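Local coordinates for protein peroxisomal acyl-CoA oxidase 1A (Solanum lycopersicum, PDB 2FON) that binds FAD and probably catalyses the oxidation of fatty acyl-CoA to trans-2-enoyl-CoA, the first step of peroxisomal beta-oxidation, at residues Q132-Q138 against D271-R276; M40-W44 against L622-Y628; G472-Y476 against H545-I549; D24-R30 against R639-N643; C320-Y325 against L633-R639. All coordinates share one frame; numbering follows the deposited sequence.

Overall arrangement
Interactions 2, 4 and 5 form one patch, whereas interactions 1 and 3 stand apart. Interaction 4, partly buried, and interaction 5, buried, share Arg639; both join interaction 2 through Asp624, whose carboxylate forms salt bridges with Arg30 and Arg324. Together the three bring residues from near both chain ends against helix 297-328. Interaction 2 is mostly apolar and aromatic, interaction 5 combines apolar packing with one arginine-carbonyl bond, and interaction 4 relies on an arginine that stacks on a tyrosine and bonds its carbonyl. Interaction 3, buried among the later helices, pairs a tyrosine-histidine hydrogen bond with apolar packing. Interaction 1, partly buried and governed by backbone and amide bonds, joins helices to the beta-strand region.

Interaction 1: Q132-Q138 against D271-R276; sequences QGTDKQQ and DQMLMR
Gly133 and Leu274 bring their CA atoms to 4.6 Å, and Thr134 and Arg276 to 4.4 Å, where the break between helices 118-132 and 135-146 passes the loop linking strands 266-269 and 278-281. A backbone bond joins them, Arg276 N to Gln132 O (3.1 Å). The main side-chain link is Gln137, long enough to reach across from the first turn of its helix. Its OE1 accepts Met275 N at 3.1 Å, almost straight at 172° and on a lone pair in the amide plane. Thr134 N uses the same plane, 2.7 Å from Gln137 OE1, while Thr134 OG1 comes from above it; three donors thus fix the amide's rotation. Leu274 CD1 packs on Gln132 CB at 3.9 Å, and Thr134 CG2 covers the Met275 backbone. Thr134 OG1 in turn accepts Gln137 N at 2.9 Å, completing a capping box that starts helix 135-146 and, through Met275, ties the N-terminal helices to the beta-strand region.

Interaction 2: M40-W44 against L622-Y628; sequences MKIVW and LVDAFNY
Helix 37-45 sets Met40, Lys41 and Trp44 against the type I turn, Asp624 to Asn627, into which helix 619-624 runs, so that a helix from the N-terminal part of the oxidase meets its C-terminal helical part. Ala625 is small enough for the backbones to close in: its CA lies 4.5 Å from Lys41 CA, and Lys41 CA makes a CH-to-oxygen contact with Ala625 O at 3.3 Å. Beside it, Met40 CG touches Ala625 CB at 3.4 Å, and the flexible methionine bends to bring CE onto Leu622 CD2 at 3.6 Å. Trp44, its CG turned away from the backbone N (chi1 -177°), offers one indole face to Phe626. The phenyl edge enters there, CD1 over the centre and CE1 nearer CZ3, as an edge-to-face pair whose centroids are 4.5 Å apart and planes 53° apart. Tyr361 and Arg364 of helix 347-380 also pack on this indole. Asn627 suits the end of the turn, since asparagine tolerates its positive phi (62°). Its OD1 accepts Lys41 NZ at 3.0 Å from above the amide plane, while its ND2 reaches Asp55. Held between an ammonium group and a carboxylate, the Asn627 amide is probably polarised, adding one polar link at the partly exposed side of a largely apolar contact.

Interaction 3: G472-Y476 against H545-I549; sequences GTVSY and HCQLI
His545 reaches into the loop 472-476: a chi1 of 170° swings its ring out from helix 535-558 and sets ND1 2.8 Å from Tyr476 OH. Either atom could be the donor of this hydrogen bond, and the tyrosine hydroxyl also bonds Ser510. The two rings meet rim to rim, planes 29° apart, with ND1 near the plane of the tyrosine. CE1 of His545 lies 3.4 Å from Thr473 O, which approaches the imidazole edge, and 3.6 Å from Val474 CG1. The contact thus lays a 3-10 turn, in the link between helices 446-462 and 480-483, on a helix of the C-terminal helical region of the acyl-CoA oxidase fold. One turn on, Leu548 places CD2, one of its two methyls, over the face of Tyr476, 3.6 Å from the ring centroid, a CH-pi contact offset toward the rim. Ile549 follows, its CG1 packing against Thr473 CB at 4.0 Å, while Thr473 OG1 hydrogen-bonds Glu391.

Interaction 4: D24-R30 against R639-N643; sequences DYLADER and RYDGN
Arg30 directs its CB toward the loop 639-643 and runs extended from CG to NE, which carries the guanidinium across the ring of Tyr640. CD comes within 3.7 Å of Tyr640 OH; NE forms a salt bridge with Asp624. CZ sits 3.4 Å from the centroid of the Tyr640 ring, and the guanidinium lies flat on that face with the planes 19° apart, a stacked cation-pi pair. At the tip, both terminal nitrogens grip the carbonyl of the same residue end-on: NH1 is 2.9 Å and NH2 3.1 Å from Tyr640 O, which lies near the guanidinium plane. NH1 also makes a weakly bonded salt bridge to Asp24 OD2. Arginine suits this place because its face and edge can be used at once. Two Asx turns shape the backbones: Asp24 OD1 accepts Leu26 N just ahead of helix 27-31, and Asp641 OD1 accepts Asn643 N. Arg639 holds the Asp641 carboxylate side-on, one nitrogen to each oxygen. Gly642 takes a positive phi (51°), and its lack of a side chain leaves room for Leu26 and Tyr25 CB. Tyr25 N gives a weak bond to Asp641 O, and its ring runs beside Asn643, CE1 to OD1 3.8 Å.

Interaction 5: C320-Y325 against L633-R639; sequences CIATRY and LGSILGR
Gly638 O receives Arg324 NH1 at 3.0 Å, with the N-H pointing at the oxygen (161°), the donor nearly along the C=O axis and the oxygen in the guanidinium plane. Arginine spans this gap because its chain is extended from CG to NE, with CG anti to the carbonyl carbon (chi1 -66°); Arg324 NH2 goes on to a salt bridge with Asp624. One face of the guanidinium is covered by Cys320 SG, which also touches Leu633 CD2 at 3.7 Å. Next along helix 297-328, Ile321 lies against the loop 633-639: its CA is 4.2 Å from that of Gly638, whose missing side chain leaves room for the isoleucine branches. Ile321 CG1 meets Ser635 CB at 3.5 Å and Leu633 CG at 4.0 Å, while Ser635 OG bonds the carbonyl of Ser427. A turn further, Tyr325 and Leu637 run side by side. Leu637 CD1 stands 4.2 Å above the tyrosine ring centroid as a CH-pi contact, and CD2 touches Tyr325 CE1 at 3.7 Å. Tyr325 lies close to Arg329, an FAD-binding residue, its side chain about 5 Å from a bound FAD, so this packing borders the cofactor site. The charge of buried Arg324 is probably balanced by Asp624 at NH2, while NH1 bonds a loop carbonyl that apolar contacts hold against the helix.

Interaction 1: Q132-Q138 against D271-R276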
# COMPACT_ATOMS: atom_id res chain seq x y z
N GLN B 132 -4.85 24.74 26.53
CA GLN B 132 -3.78 25.72 26.66
C GLN B 132 -4.21 27.16 26.90
O GLN B 132 -3.36 28.05 27.00
CB GLN B 132 -2.81 25.68 25.47
CG GLN B 132 -2.28 24.33 25.06
CD GLN B 132 -1.83 24.28 23.61
OE1 GLN B 132 -1.06 25.14 23.15
NE2 GLN B 132 -2.29 23.28 22.89
N GLY B 133 -5.51 27.42 26.96
CA GLY B 133 -5.95 28.78 27.26
C GLY B 133 -6.14 28.91 28.76
O GLY B 133 -6.40 27.92 29.43
N THR B 134 -6.05 30.13 29.29
CA THR B 134 -6.33 30.39 30.70
C THR B 134 -7.82 30.18 30.98
O THR B 134 -8.60 30.00 30.04
CB THR B 134 -6.08 31.85 31.04
OG1 THR B 134 -6.84 32.66 30.13
CG2 THR B 134 -4.57 32.22 30.99
N ASP B 135 -8.21 30.22 32.26
CA ASP B 135 -9.63 30.21 32.61
C ASP B 135 -10.39 31.26 31.78
O ASP B 135 -11.31 30.92 31.05
CB ASP B 135 -9.83 30.42 34.08
N LYS B 136 -9.95 32.52 31.87
CA LYS B 136 -10.55 33.62 31.09
C LYS B 136 -10.63 33.30 29.58
O LYS B 136 -11.73 33.38 29.00
CB LYS B 136 -9.85 34.96 31.35
N GLN B 137 -9.51 32.89 28.96
CA GLN B 137 -9.45 32.64 27.49
C GLN B 137 -10.48 31.65 26.98
O GLN B 137 -11.13 31.89 25.97
CB GLN B 137 -8.04 32.20 27.07
CG GLN B 137 -7.10 33.37 26.85
CD GLN B 137 -5.63 32.99 26.92
OE1 GLN B 137 -5.22 32.05 27.62
NE2 GLN B 137 -4.80 33.74 26.18
N GLN B 138 -10.61 30.54 27.69
CA GLN B 138 -11.66 29.54 27.44
C GLN B 138 -13.09 30.11 27.62
O GLN B 138 -13.99 29.83 26.81
CB GLN B 138 -11.46 28.36 28.38
CG GLN B 138 -10.11 27.70 28.27
CD GLN B 138 -9.88 26.65 29.32
OE1 GLN B 138 -10.74 26.39 30.14
NE2 GLN B 138 -8.71 26.03 29.31
N ASP B 271 -3.65 39.07 24.66
CA ASP B 271 -4.48 38.02 25.29
C ASP B 271 -5.03 36.91 24.32
O ASP B 271 -5.84 36.08 24.70
CB ASP B 271 -5.58 38.62 26.16
CG ASP B 271 -6.67 39.31 25.35
OD1 ASP B 271 -6.70 39.12 24.10
OD2 ASP B 271 -7.50 40.04 25.97
N GLN B 272 -4.55 36.96 23.08
CA GLN B 272 -4.78 35.97 22.07
C GLN B 272 -3.65 34.93 22.03
O GLN B 272 -3.80 33.87 21.40
CB GLN B 272 -5.02 36.64 20.69
CG GLN B 272 -6.52 36.58 20.32
CD GLN B 272 -6.99 37.51 19.22
OE1 GLN B 272 -7.96 38.29 19.41
NE2 GLN B 272 -6.34 37.45 18.05
N MET B 273 -2.54 35.19 22.72
CA MET B 273 -1.64 34.10 23.05
C MET B 273 -2.25 33.19 24.11
O MET B 273 -2.81 33.68 25.12
CB MET B 273 -0.34 34.62 23.59
CG MET B 273 0.61 33.50 24.01
SD MET B 273 2.14 34.20 24.69
CE MET B 273 2.87 32.72 25.43
N LEU B 274 -2.13 31.87 23.90
CA LEU B 274 -2.61 30.92 24.91
C LEU B 274 -1.66 30.91 26.11
O LEU B 274 -0.48 30.53 26.01
CB LEU B 274 -2.86 29.53 24.32
CG LEU B 274 -3.80 29.49 23.11
CD1 LEU B 274 -3.76 28.11 22.56
CD2 LEU B 274 -5.23 29.82 23.44
N MET B 275 -2.18 31.39 27.24
CA MET B 275 -1.30 31.74 28.33
C MET B 275 -1.45 30.82 29.54
O MET B 275 -0.99 31.15 30.63
CB MET B 275 -1.51 33.20 28.73
CG MET B 275 -1.44 34.20 27.60
SD MET B 275 -0.50 35.72 28.03
CE MET B 275 -1.75 37.00 28.17
N ARG B 276 -2.05 29.65 29.35
CA ARG B 276 -2.27 28.80 30.52
C ARG B 276 -0.98 28.55 31.31
O ARG B 276 -0.89 28.84 32.52
CB ARG B 276 -2.94 27.47 30.15
CG ARG B 276 -3.13 26.57 31.37
CD ARG B 276 -4.54 26.63 31.99
NE ARG B 276 -5.27 25.40 31.67
CZ ARG B 276 -5.83 24.59 32.57
NH1 ARG B 276 -5.80 24.87 33.87
NH2 ARG B 276 -6.46 23.47 32.16

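Interaction 2: M40-W44 against L622-Y628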
# COMPACT_ATOMS: atom_id res chain seq x y z
N MET B 40 -21.50 -10.38 20.80
CA MET B 40 -20.26 -9.91 20.18
C MET B 40 -20.33 -8.45 19.76
O MET B 40 -19.40 -7.68 20.01
CB MET B 40 -19.83 -10.76 19.01
CG MET B 40 -18.34 -10.51 18.70
SD MET B 40 -17.20 -11.26 19.86
CE MET B 40 -17.37 -12.96 19.43
N LYS B 41 -21.47 -8.07 19.20
CA LYS B 41 -21.74 -6.73 18.93
C LYS B 41 -21.39 -5.91 20.16
O LYS B 41 -20.60 -4.93 20.06
CB LYS B 41 -23.18 -6.55 18.53
CG LYS B 41 -23.61 -7.39 17.31
CD LYS B 41 -24.62 -6.64 16.46
CE LYS B 41 -25.00 -7.35 15.15
NZ LYS B 41 -26.20 -6.69 14.56
N ILE B 42 -21.92 -6.29 21.33
CA ILE B 42 -21.67 -5.51 22.55
C ILE B 42 -20.18 -5.51 22.86
O ILE B 42 -19.62 -4.49 23.22
CB ILE B 42 -22.57 -5.94 23.79
CG1 ILE B 42 -23.95 -5.31 23.70
CG2 ILE B 42 -22.06 -5.41 25.09
CD1 ILE B 42 -25.11 -6.31 23.59
N VAL B 43 -19.50 -6.62 22.70
CA VAL B 43 -18.06 -6.57 23.01
C VAL B 43 -17.29 -5.57 22.12
O VAL B 43 -16.49 -4.77 22.60
CB VAL B 43 -17.38 -7.93 22.90
CG1 VAL B 43 -15.89 -7.79 23.28
CG2 VAL B 43 -18.08 -8.92 23.81
N TRP B 44 -17.57 -5.61 20.83
CA TRP B 44 -16.95 -4.69 19.91
C TRP B 44 -17.27 -3.28 20.30
O TRP B 44 -16.37 -2.44 20.39
CB TRP B 44 -17.41 -4.95 18.49
CG TRP B 44 -16.71 -4.06 17.59
CD1 TRP B 44 -17.18 -2.88 17.06
CD2 TRP B 44 -15.37 -4.20 17.18
NE1 TRP B 44 -16.20 -2.30 16.32
CE2 TRP B 44 -15.07 -3.09 16.36
CE3 TRP B 44 -14.39 -5.16 17.40
CZ2 TRP B 44 -13.82 -2.91 15.74
CZ3 TRP B 44 -13.13 -4.99 16.79
CH2 TRP B 44 -12.86 -3.86 15.98
N LEU B 622 -18.20 -13.04 12.87
CA LEU B 622 -17.36 -12.09 13.62
C LEU B 622 -17.19 -10.73 13.00
O LEU B 622 -16.77 -9.84 13.67
CB LEU B 622 -15.96 -12.62 13.88
CG LEU B 622 -15.80 -13.84 14.76
CD1 LEU B 622 -14.45 -14.56 14.51
CD2 LEU B 622 -15.93 -13.42 16.20
N VAL B 623 -17.43 -10.59 11.72
CA VAL B 623 -17.35 -9.25 11.11
C VAL B 623 -18.77 -8.64 11.02
O VAL B 623 -18.94 -7.41 11.02
CB VAL B 623 -16.61 -9.26 9.77
CG1 VAL B 623 -15.18 -9.78 9.97
CG2 VAL B 623 -17.34 -10.17 8.73
N ASP B 624 -19.77 -9.52 11.00
CA ASP B 624 -21.12 -9.10 11.27
C ASP B 624 -21.17 -8.41 12.63
O ASP B 624 -22.11 -7.61 12.83
CB ASP B 624 -22.12 -10.29 11.23
CG ASP B 624 -22.38 -10.85 9.79
OD1 ASP B 624 -22.06 -10.22 8.74
OD2 ASP B 624 -22.90 -11.97 9.70
N ALA B 625 -20.20 -8.65 13.54
CA ALA B 625 -20.30 -8.12 14.95
C ALA B 625 -19.97 -6.62 15.04
O ALA B 625 -20.31 -5.95 16.01
CB ALA B 625 -19.42 -8.88 15.89
N PHE B 626 -19.28 -6.12 14.03
CA PHE B 626 -18.93 -4.69 13.95
C PHE B 626 -20.18 -3.82 13.71
O PHE B 626 -20.16 -2.58 13.84
CB PHE B 626 -17.96 -4.48 12.77
CG PHE B 626 -16.71 -5.34 12.80
CD1 PHE B 626 -16.11 -5.70 13.98
CD2 PHE B 626 -16.09 -5.69 11.64
CE1 PHE B 626 -14.92 -6.43 13.97
CE2 PHE B 626 -14.89 -6.42 11.63
CZ PHE B 626 -14.32 -6.78 12.78
N ASN B 627 -21.25 -4.47 13.28
CA ASN B 627 -22.54 -3.79 13.10
C ASN B 627 -22.65 -2.62 12.07
O ASN B 627 -23.50 -1.74 12.20
CB ASN B 627 -23.05 -3.36 14.47
CG ASN B 627 -24.50 -3.10 14.46
OD1 ASN B 627 -25.29 -3.91 13.96
ND2 ASN B 627 -24.89 -1.96 14.98
N TYR B 628 -21.85 -2.67 11.00
CA TYR B 628 -21.82 -1.60 9.99
C TYR B 628 -22.92 -1.69 9.00
O TYR B 628 -23.26 -2.79 8.52
CB TYR B 628 -20.58 -1.69 9.18
CG TYR B 628 -19.37 -1.45 9.97
CD1 TYR B 628 -18.27 -2.29 9.82
CD2 TYR B 628 -19.30 -0.37 10.83
CE1 TYR B 628 -17.11 -2.06 10.53
CE2 TYR B 628 -18.15 -0.13 11.57
CZ TYR B 628 -17.05 -0.99 11.43
OH TYR B 628 -15.89 -0.80 12.15

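Interaction 3: G472-Y476 against H545-I549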
# COMPACT_ATOMS: atom_id res chain seq x y z
N GLY B 472 4.31 -0.14 35.16
CA GLY B 472 3.33 -0.38 34.11
C GLY B 472 3.82 -1.41 33.10
O GLY B 472 4.34 -2.47 33.47
N THR B 473 3.69 -1.04 31.83
CA THR B 473 4.08 -1.83 30.67
C THR B 473 5.57 -2.20 30.53
O THR B 473 5.92 -3.01 29.68
CB THR B 473 3.62 -1.11 29.35
OG1 THR B 473 4.35 0.10 29.20
CG2 THR B 473 2.16 -0.76 29.41
N VAL B 474 6.46 -1.62 31.35
CA VAL B 474 7.82 -2.12 31.37
C VAL B 474 8.15 -2.78 32.67
O VAL B 474 9.33 -2.91 33.04
CB VAL B 474 8.90 -1.06 31.07
CG1 VAL B 474 8.89 -0.70 29.60
CG2 VAL B 474 8.72 0.13 31.95
N SER B 475 7.14 -3.24 33.39
CA SER B 475 7.44 -3.93 34.62
C SER B 475 8.15 -5.28 34.34
O SER B 475 8.93 -5.76 35.15
CB SER B 475 6.19 -4.07 35.47
OG SER B 475 5.78 -5.42 35.48
N TYR B 476 7.93 -5.87 33.17
CA TYR B 476 8.70 -7.04 32.79
C TYR B 476 10.21 -6.83 32.81
O TYR B 476 10.93 -7.74 33.17
CB TYR B 476 8.27 -7.60 31.46
CG TYR B 476 8.65 -6.77 30.23
CD1 TYR B 476 9.79 -7.08 29.49
CD2 TYR B 476 7.85 -5.72 29.79
CE1 TYR B 476 10.12 -6.38 28.36
CE2 TYR B 476 8.18 -5.00 28.67
CZ TYR B 476 9.32 -5.33 27.95
OH TYR B 476 9.68 -4.62 26.81
N HIS B 545 8.46 -4.68 21.75
CA HIS B 545 7.82 -4.16 22.97
C HIS B 545 6.37 -3.79 22.77
O HIS B 545 5.51 -4.17 23.58
CB HIS B 545 8.63 -2.99 23.55
CG HIS B 545 7.93 -2.26 24.65
ND1 HIS B 545 7.79 -2.79 25.93
CD2 HIS B 545 7.37 -1.03 24.69
CE1 HIS B 545 7.15 -1.91 26.69
NE2 HIS B 545 6.87 -0.84 25.96
N CYS B 546 6.08 -3.04 21.71
CA CYS B 546 4.70 -2.70 21.41
C CYS B 546 3.81 -3.93 21.16
O CYS B 546 2.67 -4.00 21.64
CB CYS B 546 4.62 -1.72 20.25
SG CYS B 546 5.44 -0.11 20.68
N GLN B 547 4.34 -4.89 20.42
CA GLN B 547 3.67 -6.13 20.13
C GLN B 547 3.35 -6.81 21.42
O GLN B 547 2.29 -7.42 21.55
CB GLN B 547 4.57 -7.00 19.27
CG GLN B 547 4.54 -6.56 17.81
CD GLN B 547 5.49 -7.32 16.91
OE1 GLN B 547 6.54 -7.75 17.32
NE2 GLN B 547 5.13 -7.46 15.70
N LEU B 548 4.25 -6.68 22.40
CA LEU B 548 4.08 -7.31 23.67
C LEU B 548 2.95 -6.60 24.43
O LEU B 548 2.16 -7.22 25.13
CB LEU B 548 5.39 -7.31 24.48
CG LEU B 548 5.24 -7.49 26.00
CD1 LEU B 548 4.68 -8.86 26.34
CD2 LEU B 548 6.52 -7.27 26.75
N ILE B 549 2.90 -5.29 24.32
CA ILE B 549 1.83 -4.60 25.00
C ILE B 549 0.50 -5.11 24.42
O ILE B 549 -0.41 -5.47 25.20
CB ILE B 549 1.97 -3.05 24.90
CG1 ILE B 549 3.24 -2.56 25.59
CG2 ILE B 549 0.81 -2.36 25.59
CD1 ILE B 549 3.50 -1.13 25.29

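Interaction 4: D24-R30 against R639-N643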
# COMPACT_ATOMS: atom_id res chain seq x y z
N ASP B 24 -30.52 -13.38 1.21
CA ASP B 24 -29.21 -13.19 1.81
C ASP B 24 -28.34 -14.33 1.33
O ASP B 24 -28.36 -15.40 1.89
CB ASP B 24 -29.31 -13.19 3.35
CG ASP B 24 -27.89 -13.19 4.10
OD1 ASP B 24 -26.80 -13.25 3.45
OD2 ASP B 24 -27.86 -13.16 5.38
N TYR B 25 -27.53 -14.09 0.32
CA TYR B 25 -26.53 -15.06 -0.12
C TYR B 25 -25.45 -15.43 0.89
O TYR B 25 -24.51 -16.13 0.53
CB TYR B 25 -25.85 -14.57 -1.40
CG TYR B 25 -26.86 -14.37 -2.47
CD1 TYR B 25 -27.43 -13.11 -2.68
CD2 TYR B 25 -27.29 -15.45 -3.25
CE1 TYR B 25 -28.38 -12.91 -3.66
CE2 TYR B 25 -28.26 -15.26 -4.24
CZ TYR B 25 -28.79 -14.00 -4.43
OH TYR B 25 -29.74 -13.81 -5.38
N LEU B 26 -25.56 -14.95 2.12
CA LEU B 26 -24.59 -15.33 3.17
C LEU B 26 -25.30 -15.91 4.40
O LEU B 26 -24.68 -16.09 5.47
CB LEU B 26 -23.70 -14.16 3.59
CG LEU B 26 -22.68 -13.53 2.62
CD1 LEU B 26 -22.55 -12.00 2.87
CD2 LEU B 26 -21.34 -14.22 2.74
N ALA B 27 -26.60 -16.21 4.23
CA ALA B 27 -27.40 -16.80 5.28
C ALA B 27 -26.80 -18.14 5.75
O ALA B 27 -26.80 -18.45 6.95
CB ALA B 27 -28.82 -16.93 4.84
N ASP B 28 -26.25 -18.91 4.81
CA ASP B 28 -25.61 -20.21 5.10
C ASP B 28 -24.32 -20.09 5.91
O ASP B 28 -24.10 -20.86 6.86
CB ASP B 28 -25.44 -21.12 3.83
CG ASP B 28 -25.89 -20.43 2.46
OD1 ASP B 28 -26.54 -19.32 2.42
OD2 ASP B 28 -25.60 -21.02 1.37
N GLU B 29 -23.48 -19.10 5.56
CA GLU B 29 -22.27 -18.75 6.33
C GLU B 29 -22.59 -18.22 7.70
O GLU B 29 -21.88 -18.53 8.64
CB GLU B 29 -21.38 -17.72 5.61
CG GLU B 29 -20.57 -18.27 4.40
CD GLU B 29 -19.47 -19.27 4.78
OE1 GLU B 29 -18.98 -19.27 5.93
OE2 GLU B 29 -19.10 -20.07 3.90
N ARG B 30 -23.64 -17.41 7.80
CA ARG B 30 -24.15 -16.93 9.11
C ARG B 30 -24.64 -18.08 10.03
O ARG B 30 -24.25 -18.11 11.21
CB ARG B 30 -25.22 -15.84 8.93
CG ARG B 30 -24.59 -14.42 8.63
CD ARG B 30 -25.54 -13.33 8.15
NE ARG B 30 -24.84 -12.07 7.90
CZ ARG B 30 -24.67 -11.50 6.70
NH1 ARG B 30 -25.15 -12.05 5.60
NH2 ARG B 30 -24.03 -10.35 6.60
N ARG B 639 -21.22 -5.94 0.59
CA ARG B 639 -22.65 -5.87 0.93
C ARG B 639 -23.01 -6.98 1.89
O ARG B 639 -22.64 -8.13 1.65
CB ARG B 639 -23.52 -6.07 -0.30
CG ARG B 639 -23.66 -4.87 -1.16
CD ARG B 639 -24.32 -5.30 -2.44
NE ARG B 639 -25.65 -5.70 -2.10
CZ ARG B 639 -26.66 -4.86 -1.90
NH1 ARG B 639 -26.47 -3.55 -2.07
NH2 ARG B 639 -27.87 -5.35 -1.56
N TYR B 640 -23.71 -6.63 2.97
CA TYR B 640 -24.30 -7.58 3.88
C TYR B 640 -24.96 -8.81 3.20
O TYR B 640 -24.67 -9.95 3.59
CB TYR B 640 -25.35 -6.87 4.77
CG TYR B 640 -25.89 -7.74 5.89
CD1 TYR B 640 -25.32 -7.70 7.16
CD2 TYR B 640 -26.93 -8.65 5.65
CE1 TYR B 640 -25.83 -8.51 8.20
CE2 TYR B 640 -27.41 -9.44 6.67
CZ TYR B 640 -26.84 -9.38 7.94
OH TYR B 640 -27.32 -10.20 8.95
N ASP B 641 -25.82 -8.59 2.21
CA ASP B 641 -26.52 -9.71 1.58
C ASP B 641 -25.70 -10.47 0.56
O ASP B 641 -26.24 -11.28 -0.16
CB ASP B 641 -27.86 -9.27 0.93
CG ASP B 641 -27.67 -8.30 -0.23
OD1 ASP B 641 -26.51 -7.91 -0.53
OD2 ASP B 641 -28.69 -7.89 -0.82
N GLY B 642 -24.41 -10.24 0.48
CA GLY B 642 -23.59 -10.90 -0.54
C GLY B 642 -24.01 -10.83 -1.99
O GLY B 642 -23.54 -11.61 -2.77
N ASN B 643 -24.90 -9.93 -2.38
CA ASN B 643 -25.31 -9.86 -3.77
C ASN B 643 -24.36 -9.01 -4.59
O ASN B 643 -24.72 -7.90 -5.01
CB ASN B 643 -26.68 -9.26 -3.90
CG ASN B 643 -27.32 -9.55 -5.27
OD1 ASN B 643 -26.83 -10.40 -6.04
ND2 ASN B 643 -28.43 -8.85 -5.56

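Interaction 5: C320-Y325 against L633-R639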
# COMPACT_ATOMS: atom_id res chain seq x y z
N CYS B 320 -13.94 -6.42 7.21
CA CYS B 320 -15.30 -6.77 6.94
C CYS B 320 -15.53 -6.90 5.43
O CYS B 320 -16.13 -7.85 5.00
CB CYS B 320 -16.25 -5.75 7.56
SG CYS B 320 -17.96 -6.14 7.22
N ILE B 321 -15.07 -5.98 4.60
CA ILE B 321 -15.20 -6.21 3.17
C ILE B 321 -14.46 -7.44 2.61
O ILE B 321 -15.11 -8.28 1.99
CB ILE B 321 -14.83 -5.01 2.41
CG1 ILE B 321 -15.76 -3.89 2.81
CG2 ILE B 321 -14.88 -5.32 0.95
CD1 ILE B 321 -15.04 -2.57 2.85
N ALA B 322 -13.16 -7.61 2.84
CA ALA B 322 -12.47 -8.80 2.31
C ALA B 322 -13.07 -10.15 2.79
O ALA B 322 -13.05 -11.15 2.06
CB ALA B 322 -11.01 -8.76 2.64
N THR B 323 -13.61 -10.16 4.01
CA THR B 323 -14.13 -11.37 4.57
C THR B 323 -15.42 -11.75 3.84
O THR B 323 -15.52 -12.86 3.28
CB THR B 323 -14.31 -11.26 6.10
OG1 THR B 323 -13.01 -11.18 6.70
CG2 THR B 323 -15.06 -12.48 6.67
N ARG B 324 -16.39 -10.84 3.82
CA ARG B 324 -17.62 -11.12 3.10
C ARG B 324 -17.29 -11.43 1.66
O ARG B 324 -17.75 -12.45 1.14
CB ARG B 324 -18.59 -9.96 3.21
CG ARG B 324 -19.12 -9.73 4.62
CD ARG B 324 -20.24 -8.70 4.60
NE ARG B 324 -20.83 -8.57 5.93
CZ ARG B 324 -21.41 -7.46 6.40
NH1 ARG B 324 -21.45 -6.38 5.62
NH2 ARG B 324 -21.93 -7.44 7.64
N TYR B 325 -16.48 -10.60 1.00
CA TYR B 325 -16.12 -10.97 -0.36
C TYR B 325 -15.48 -12.38 -0.45
O TYR B 325 -15.84 -13.14 -1.35
CB TYR B 325 -15.22 -9.97 -1.03
CG TYR B 325 -14.94 -10.29 -2.48
CD1 TYR B 325 -15.95 -10.15 -3.46
CD2 TYR B 325 -13.67 -10.71 -2.89
CE1 TYR B 325 -15.72 -10.43 -4.80
CE2 TYR B 325 -13.41 -11.01 -4.25
CZ TYR B 325 -14.45 -10.85 -5.19
OH TYR B 325 -14.20 -11.08 -6.53
N LEU B 633 -20.26 1.22 5.09
CA LEU B 633 -19.26 0.43 4.42
C LEU B 633 -18.94 0.81 2.95
O LEU B 633 -17.78 0.67 2.53
CB LEU B 633 -19.63 -1.02 4.56
CG LEU B 633 -18.52 -1.97 4.99
CD1 LEU B 633 -17.56 -1.42 6.10
CD2 LEU B 633 -19.25 -3.18 5.47
N GLY B 634 -19.96 1.30 2.19
CA GLY B 634 -19.93 1.65 0.74
C GLY B 634 -19.06 0.74 -0.15
O GLY B 634 -18.16 1.21 -0.85
N SER B 635 -19.28 -0.57 -0.03
CA SER B 635 -18.54 -1.59 -0.74
C SER B 635 -19.55 -2.49 -1.45
O SER B 635 -20.41 -3.15 -0.83
CB SER B 635 -17.80 -2.50 0.27
OG SER B 635 -16.93 -3.48 -0.36
N ILE B 636 -19.43 -2.59 -2.75
CA ILE B 636 -20.27 -3.54 -3.37
C ILE B 636 -19.76 -4.90 -2.97
O ILE B 636 -20.57 -5.81 -2.69
CB ILE B 636 -20.37 -3.27 -4.84
CG1 ILE B 636 -21.12 -1.94 -5.05
CG2 ILE B 636 -21.01 -4.44 -5.56
CD1 ILE B 636 -21.11 -1.47 -6.39
N LEU B 637 -18.44 -5.04 -2.76
CA LEU B 637 -17.94 -6.39 -2.44
C LEU B 637 -18.32 -6.84 -1.04
O LEU B 637 -18.28 -8.02 -0.74
CB LEU B 637 -16.43 -6.59 -2.71
CG LEU B 637 -15.90 -6.16 -4.08
CD1 LEU B 637 -14.38 -6.35 -4.26
CD2 LEU B 637 -16.69 -6.90 -5.15
N GLY B 638 -18.69 -5.91 -0.17
CA GLY B 638 -18.91 -6.30 1.20
C GLY B 638 -20.35 -6.06 1.57
O GLY B 638 -20.66 -5.92 2.74
N ARG B 639 -21.22 -5.94 0.59
CA ARG B 639 -22.65 -5.87 0.93
C ARG B 639 -23.01 -6.98 1.89
O ARG B 639 -22.64 -8.13 1.65
CB ARG B 639 -23.52 -6.07 -0.30
CG ARG B 639 -23.66 -4.87 -1.16
CD ARG B 639 -24.32 -5.30 -2.44
NE ARG B 639 -25.65 -5.70 -2.10
CZ ARG B 639 -26.66 -4.86 -1.90
NH1 ARG B 639 -26.47 -3.55 -2.07
NH2 ARG B 639 -27.87 -5.35 -1.56